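Local coordinates for coat protein (Sulfolobus turreted icosahedral virus, PDB 2BBD) that forms the major building block of the icosahedral capsid of a virus that infects hyperthermophilic archaea, at residues 28-33 against 152-157; 49-54 against 96-101. All blocks are in the same frame, centred on the assembly; numbering follows the deposited sequence.

Contact 1. Residues 28-33 against 152-157; sequences NFIRKI and ITITYE
Arg-31 reaches over to Glu-157 and closes a salt bridge, NH1 to OE1 at 2.6 Å, with the guanidinium and carboxylate planes 38° apart. Glu-157 CG stands anti to the backbone N (chi1 -168°). Beyond CG the chain is extended, and OE1 lies at the guanidinium edge, tilted 23° from its plane; the arginine's CD lies 3.2 Å from the same oxygen. On the face that carries Glu-157, Lys-32 and Thr-155, Lys-32 CG packs 3.4 Å from Thr-155 OG1, and one water joins Lys-32 NZ, Thr-155 OG1 and the carbonyl of Thr-153.

The other face is largely apolar. Ile-30 and Tyr-156 lie side by side, pointing the same way, with CG1 3.6 Å from the ring's CE2; Ile-154 CG2 lies over one face of that ring, offset toward the rim, and meets Ile-30 CG2.

Backbone bonds set the register of the two strands: Glu-157 N to Phe-29 O, Thr-155 N to Lys-32 O, and Arg-31 N to Thr-155 O at 2.8 Å. Lys-32 N adds a weak bond to that last carbonyl.

Further out, Glu-117 pairs with the lysine amine, Arg-122 and the N terminus share Glu-157 OE2, Thr-5 holds the Thr-155 hydroxyl, and Ile-24 lies against Ile-30, Ile-33 and Ile-154. With Arg-31 and Lys-32 both opposite Thr-155, this is a classic beta bulge between antiparallel strands, consistent with a double-jelly-roll capsid protein.

Contact 2. Residues 49-54 against 96-101; sequences VTLPSA and AYPAPG
Leu-51 and Pro-98 meet at about a right angle, the leucine's CD1 3.5 Å from CG of the proline ring, where two irregular loops pack at one end of a jelly-roll-like beta domain. Both side chains leave their backbones toward the other segment. The peptide bond before Pro-98 is cis, part of the bend that carries the chain out of strand 96-97. Val-110 touches both Leu-51 and Pro-98, while Ile-41, Leu-112 and Phe-56 pack on the proline, so this buried pair belongs to the apolar layer beside the sheet.

Pro-100 works differently: its ring lies against backbone, with CB 3.6 Å from Ala-54 N, and CG only just reaches Ala-54 CB. A bound methylpentanediol, probably from the crystallisation liquor, lies close to this proline. Farther along, Thr-50 lays its CG2 3.5 Å from Gly-101 O.

The touching parts, residues 50-54 and 98-101, run at 101° to each other, and their polar joint is a single amide. Gly-101 N gives its better bond to Pro-52 O at 3.0 Å, coming from above the carbonyl plane, and a weak one to Leu-51 O at 3.1 Å. Gly-101 has a positive phi (80°), where a CB would be jammed against the preceding carbonyl oxygen, and its CA lies 3.2 Å from Leu-51 O in a CA-H...O contact.

In the fold
From the N terminus, the chain runs through strands 2-13 and 19-24 into strand 29-43, whose start, with Asn-28 just before it, supplies one side of contact 1. It then enters strand 49-50 and the loop after it. A hairpin and helix 79-89 follow before residues 96-101 return and close contact 2 over 42 residues. Strands 108-123 and 131-137 come next, and strand 145-158 closes the much longer loop of contact 1, within which contact 2 lies entirely. Contact 1 joins neighbouring strands inside the five-stranded sheet; contact 2 ties loops near that sheet's edge strand 96-97. Their centres are about 31 Å apart, and strand 29-43 leads from one to the other.

Contact 1. Residues 28-33 against 152-157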
loop_
_atom_site.group_PDB
_atom_site.type_symbol
_atom_site.label_atom_id
_atom_site.label_comp_id
_atom_site.label_asym_id
_atom_site.label_seq_id
_atom_site.Cartn_x
_atom_site.Cartn_y
_atom_site.Cartn_z
ATOM N N ASN A 28 20.109 -6.142 11.098
ATOM C CA ASN A 28 19.366 -6.336 12.336
ATOM C C ASN A 28 17.913 -6.516 11.954
ATOM O O ASN A 28 17.585 -6.673 10.767
ATOM C CB ASN A 28 19.487 -5.101 13.230
ATOM C CG ASN A 28 20.632 -5.197 14.216
ATOM O OD1 ASN A 28 20.740 -6.171 14.964
ATOM N ND2 ASN A 28 21.490 -4.179 14.232
ATOM N N PHE A 29 17.045 -6.509 12.958
ATOM C CA PHE A 29 15.621 -6.615 12.694
ATOM C C PHE A 29 15.265 -5.321 11.958
ATOM O O PHE A 29 15.906 -4.288 12.170
ATOM C CB PHE A 29 14.832 -6.727 14.007
ATOM C CG PHE A 29 14.746 -8.134 14.553
ATOM C CD1 PHE A 29 13.641 -8.531 15.306
ATOM C CD2 PHE A 29 15.763 -9.061 14.319
ATOM C CE1 PHE A 29 13.546 -9.835 15.820
ATOM C CE2 PHE A 29 15.679 -10.366 14.829
ATOM C CZ PHE A 29 14.572 -10.751 15.579
ATOM N N ILE A 30 14.250 -5.376 11.104
ATOM C CA ILE A 30 13.838 -4.212 10.319
ATOM C C ILE A 30 12.416 -3.767 10.649
ATOM O O ILE A 30 11.484 -4.565 10.582
ATOM C CB ILE A 30 13.926 -4.539 8.806
ATOM C CG1 ILE A 30 15.386 -4.829 8.432
ATOM C CG2 ILE A 30 13.335 -3.396 7.975
ATOM C CD1 ILE A 30 15.561 -5.460 7.047
ATOM N N ARG A 31 12.255 -2.498 11.008
ATOM C CA ARG A 31 10.935 -1.965 11.325
ATOM C C ARG A 31 10.302 -1.356 10.074
ATOM O O ARG A 31 9.081 -1.416 9.884
ATOM C CB ARG A 31 11.033 -0.926 12.439
ATOM C CG ARG A 31 11.455 -1.507 13.787
ATOM C CD ARG A 31 11.531 -0.414 14.817
ATOM N NE ARG A 31 10.196 0.083 15.130
ATOM C CZ ARG A 31 9.330 -0.571 15.898
ATOM N NH1 ARG A 31 9.670 -1.737 16.430
ATOM N NH2 ARG A 31 8.123 -0.075 16.120
ATOM N N LYS A 32 11.126 -0.769 9.211
ATOM C CA LYS A 32 10.593 -0.220 7.979
ATOM C C LYS A 32 11.624 0.077 6.896
ATOM O O LYS A 32 12.830 0.107 7.140
ATOM C CB LYS A 32 9.750 1.034 8.261
ATOM C CG LYS A 32 10.503 2.316 8.554
ATOM C CD LYS A 32 9.515 3.501 8.588
ATOM C CE LYS A 32 10.196 4.836 8.906
ATOM N NZ LYS A 32 11.084 5.314 7.807
ATOM N N ILE A 33 11.121 0.261 5.684
ATOM C CA ILE A 33 11.955 0.578 4.544
ATOM C C ILE A 33 11.361 1.795 3.855
ATOM O O ILE A 33 10.165 1.845 3.576
ATOM C CB ILE A 33 12.004 -0.584 3.534
ATOM C CG1 ILE A 33 12.668 -1.810 4.178
ATOM C CG2 ILE A 33 12.749 -0.152 2.284
ATOM C CD1 ILE A 33 12.565 -3.075 3.326
ATOM N N ILE A 152 17.197 4.281 -1.001
ATOM C CA ILE A 152 16.636 3.342 -0.046
ATOM C C ILE A 152 17.095 3.634 1.378
ATOM O O ILE A 152 18.291 3.762 1.638
ATOM C CB ILE A 152 17.048 1.909 -0.401
ATOM C CG1 ILE A 152 16.712 1.617 -1.864
ATOM C CG2 ILE A 152 16.385 0.926 0.556
ATOM C CD1 ILE A 152 15.223 1.777 -2.235
ATOM N N THR A 153 16.145 3.743 2.302
ATOM C CA THR A 153 16.495 4.013 3.691
ATOM C C THR A 153 15.854 2.966 4.594
ATOM O O THR A 153 14.662 2.709 4.522
ATOM C CB THR A 153 16.051 5.407 4.110
ATOM O OG1 THR A 153 16.714 6.374 3.291
ATOM C CG2 THR A 153 16.415 5.665 5.551
ATOM N N ILE A 154 16.657 2.357 5.449
ATOM C CA ILE A 154 16.141 1.305 6.305
ATOM C C ILE A 154 16.142 1.647 7.783
ATOM O O ILE A 154 17.115 2.190 8.314
ATOM C CB ILE A 154 16.947 0.009 6.065
ATOM C CG1 ILE A 154 16.890 -0.339 4.579
ATOM C CG2 ILE A 154 16.387 -1.148 6.896
ATOM C CD1 ILE A 154 17.900 -1.351 4.164
ATOM N N THR A 155 15.027 1.353 8.439
ATOM C CA THR A 155 14.929 1.578 9.868
ATOM C C THR A 155 15.116 0.206 10.519
ATOM O O THR A 155 14.340 -0.715 10.276
ATOM C CB THR A 155 13.564 2.157 10.271
ATOM O OG1 THR A 155 13.416 3.479 9.733
ATOM C CG2 THR A 155 13.461 2.225 11.787
ATOM N N TYR A 156 16.169 0.072 11.318
ATOM C CA TYR A 156 16.467 -1.185 11.994
ATOM C C TYR A 156 16.136 -1.114 13.465
ATOM O O TYR A 156 15.832 -0.056 14.001
ATOM C CB TYR A 156 17.958 -1.523 11.898
ATOM C CG TYR A 156 18.447 -1.917 10.534
ATOM C CD1 TYR A 156 19.181 -1.031 9.754
ATOM C CD2 TYR A 156 18.213 -3.194 10.037
ATOM C CE1 TYR A 156 19.678 -1.411 8.511
ATOM C CE2 TYR A 156 18.699 -3.583 8.798
ATOM C CZ TYR A 156 19.429 -2.689 8.040
ATOM O OH TYR A 156 19.885 -3.070 6.801
ATOM N N GLU A 157 16.200 -2.267 14.107
ATOM C CA GLU A 157 16.013 -2.357 15.542
ATOM C C GLU A 157 16.963 -3.464 15.967
ATOM O O GLU A 157 16.932 -4.576 15.425
ATOM C CB GLU A 157 14.582 -2.724 15.942
ATOM C CG GLU A 157 14.341 -2.514 17.436
ATOM C CD GLU A 157 12.950 -2.915 17.889
ATOM O OE1 GLU A 157 11.967 -2.584 17.195
ATOM O OE2 GLU A 157 12.838 -3.550 18.956
HETATM O O HOH W 1 13.143 3.818 7.034
#

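Contact 2. Residues 49-54 against 96-101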
loop_
_atom_site.group_PDB
_atom_site.type_symbol
_atom_site.label_atom_id
_atom_site.label_comp_id
_atom_site.label_asym_id
_atom_site.label_seq_id
_atom_site.Cartn_x
_atom_site.Cartn_y
_atom_site.Cartn_z
ATOM N N VAL A 49 4.641 21.766 -21.013
ATOM C CA VAL A 49 3.831 20.574 -20.832
ATOM C C VAL A 49 3.181 20.574 -19.460
ATOM O O VAL A 49 3.820 20.874 -18.450
ATOM C CB VAL A 49 4.679 19.282 -20.972
ATOM C CG1 VAL A 49 3.828 18.055 -20.639
ATOM C CG2 VAL A 49 5.238 19.181 -22.392
ATOM N N THR A 50 1.896 20.265 -19.432
ATOM C CA THR A 50 1.182 20.182 -18.177
ATOM C C THR A 50 1.266 18.725 -17.764
ATOM O O THR A 50 0.785 17.852 -18.480
ATOM C CB THR A 50 -0.292 20.555 -18.348
ATOM O OG1 THR A 50 -0.382 21.900 -18.835
ATOM C CG2 THR A 50 -1.028 20.445 -17.014
ATOM N N LEU A 51 1.888 18.456 -16.622
ATOM C CA LEU A 51 2.008 17.082 -16.149
ATOM C C LEU A 51 0.615 16.517 -15.888
ATOM O O LEU A 51 -0.321 17.260 -15.588
ATOM C CB LEU A 51 2.895 17.036 -14.898
ATOM C CG LEU A 51 4.351 17.318 -15.279
ATOM C CD1 LEU A 51 5.210 17.631 -14.069
ATOM C CD2 LEU A 51 4.890 16.104 -16.035
ATOM N N PRO A 52 0.456 15.191 -16.011
ATOM C CA PRO A 52 -0.836 14.534 -15.794
ATOM C C PRO A 52 -1.451 14.705 -14.413
ATOM O O PRO A 52 -0.806 15.163 -13.476
ATOM C CB PRO A 52 -0.546 13.067 -16.126
ATOM C CG PRO A 52 0.890 12.922 -15.825
ATOM C CD PRO A 52 1.505 14.202 -16.323
ATOM N N SER A 53 -2.720 14.340 -14.304
ATOM C CA SER A 53 -3.433 14.437 -13.044
ATOM C C SER A 53 -3.061 13.229 -12.192
ATOM O O SER A 53 -2.239 12.405 -12.591
ATOM C CB SER A 53 -4.937 14.407 -13.306
ATOM O OG SER A 53 -5.294 13.133 -13.822
ATOM N N ALA A 54 -3.672 13.139 -11.017
ATOM C CA ALA A 54 -3.454 12.014 -10.126
ATOM C C ALA A 54 -3.833 10.768 -10.938
ATOM O O ALA A 54 -4.684 10.837 -11.826
ATOM C CB ALA A 54 -4.355 12.152 -8.909
ATOM N N ALA A 96 5.474 14.440 -2.496
ATOM C CA ALA A 96 5.002 13.999 -3.803
ATOM C C ALA A 96 5.187 15.109 -4.833
ATOM O O ALA A 96 4.229 15.603 -5.397
ATOM C CB ALA A 96 3.517 13.593 -3.726
ATOM N N TYR A 97 6.430 15.497 -5.070
ATOM C CA TYR A 97 6.720 16.544 -6.034
ATOM C C TYR A 97 7.129 15.911 -7.363
ATOM O O TYR A 97 7.840 14.896 -7.387
ATOM C CB TYR A 97 7.847 17.439 -5.519
ATOM C CG TYR A 97 7.568 18.083 -4.177
ATOM C CD1 TYR A 97 7.825 17.401 -2.982
ATOM C CD2 TYR A 97 7.055 19.378 -4.099
ATOM C CE1 TYR A 97 7.578 18.004 -1.740
ATOM C CE2 TYR A 97 6.806 19.986 -2.865
ATOM C CZ TYR A 97 7.070 19.293 -1.693
ATOM O OH TYR A 97 6.818 19.893 -0.484
ATOM N N PRO A 98 6.652 16.478 -8.485
ATOM C CA PRO A 98 5.769 17.649 -8.538
ATOM C C PRO A 98 4.292 17.255 -8.431
ATOM O O PRO A 98 3.917 16.128 -8.759
ATOM C CB PRO A 98 6.097 18.254 -9.901
ATOM C CG PRO A 98 6.279 17.034 -10.737
ATOM C CD PRO A 98 7.133 16.136 -9.836
ATOM N N ALA A 99 3.459 18.184 -7.970
ATOM C CA ALA A 99 2.032 17.930 -7.841
ATOM C C ALA A 99 1.436 17.717 -9.225
ATOM O O ALA A 99 1.923 18.261 -10.216
ATOM C CB ALA A 99 1.328 19.117 -7.154
ATOM N N PRO A 100 0.365 16.918 -9.307
ATOM C CA PRO A 100 -0.307 16.637 -10.575
ATOM C C PRO A 100 -0.697 17.966 -11.230
ATOM O O PRO A 100 -1.006 18.925 -10.538
ATOM C CB PRO A 100 -1.544 15.854 -10.141
ATOM C CG PRO A 100 -1.167 15.274 -8.822
ATOM C CD PRO A 100 -0.385 16.353 -8.172
ATOM N N GLY A 101 -0.675 18.029 -12.555
ATOM C CA GLY A 101 -1.058 19.258 -13.224
ATOM C C GLY A 101 0.015 20.328 -13.257
ATOM O O GLY A 101 -0.207 21.414 -13.781
#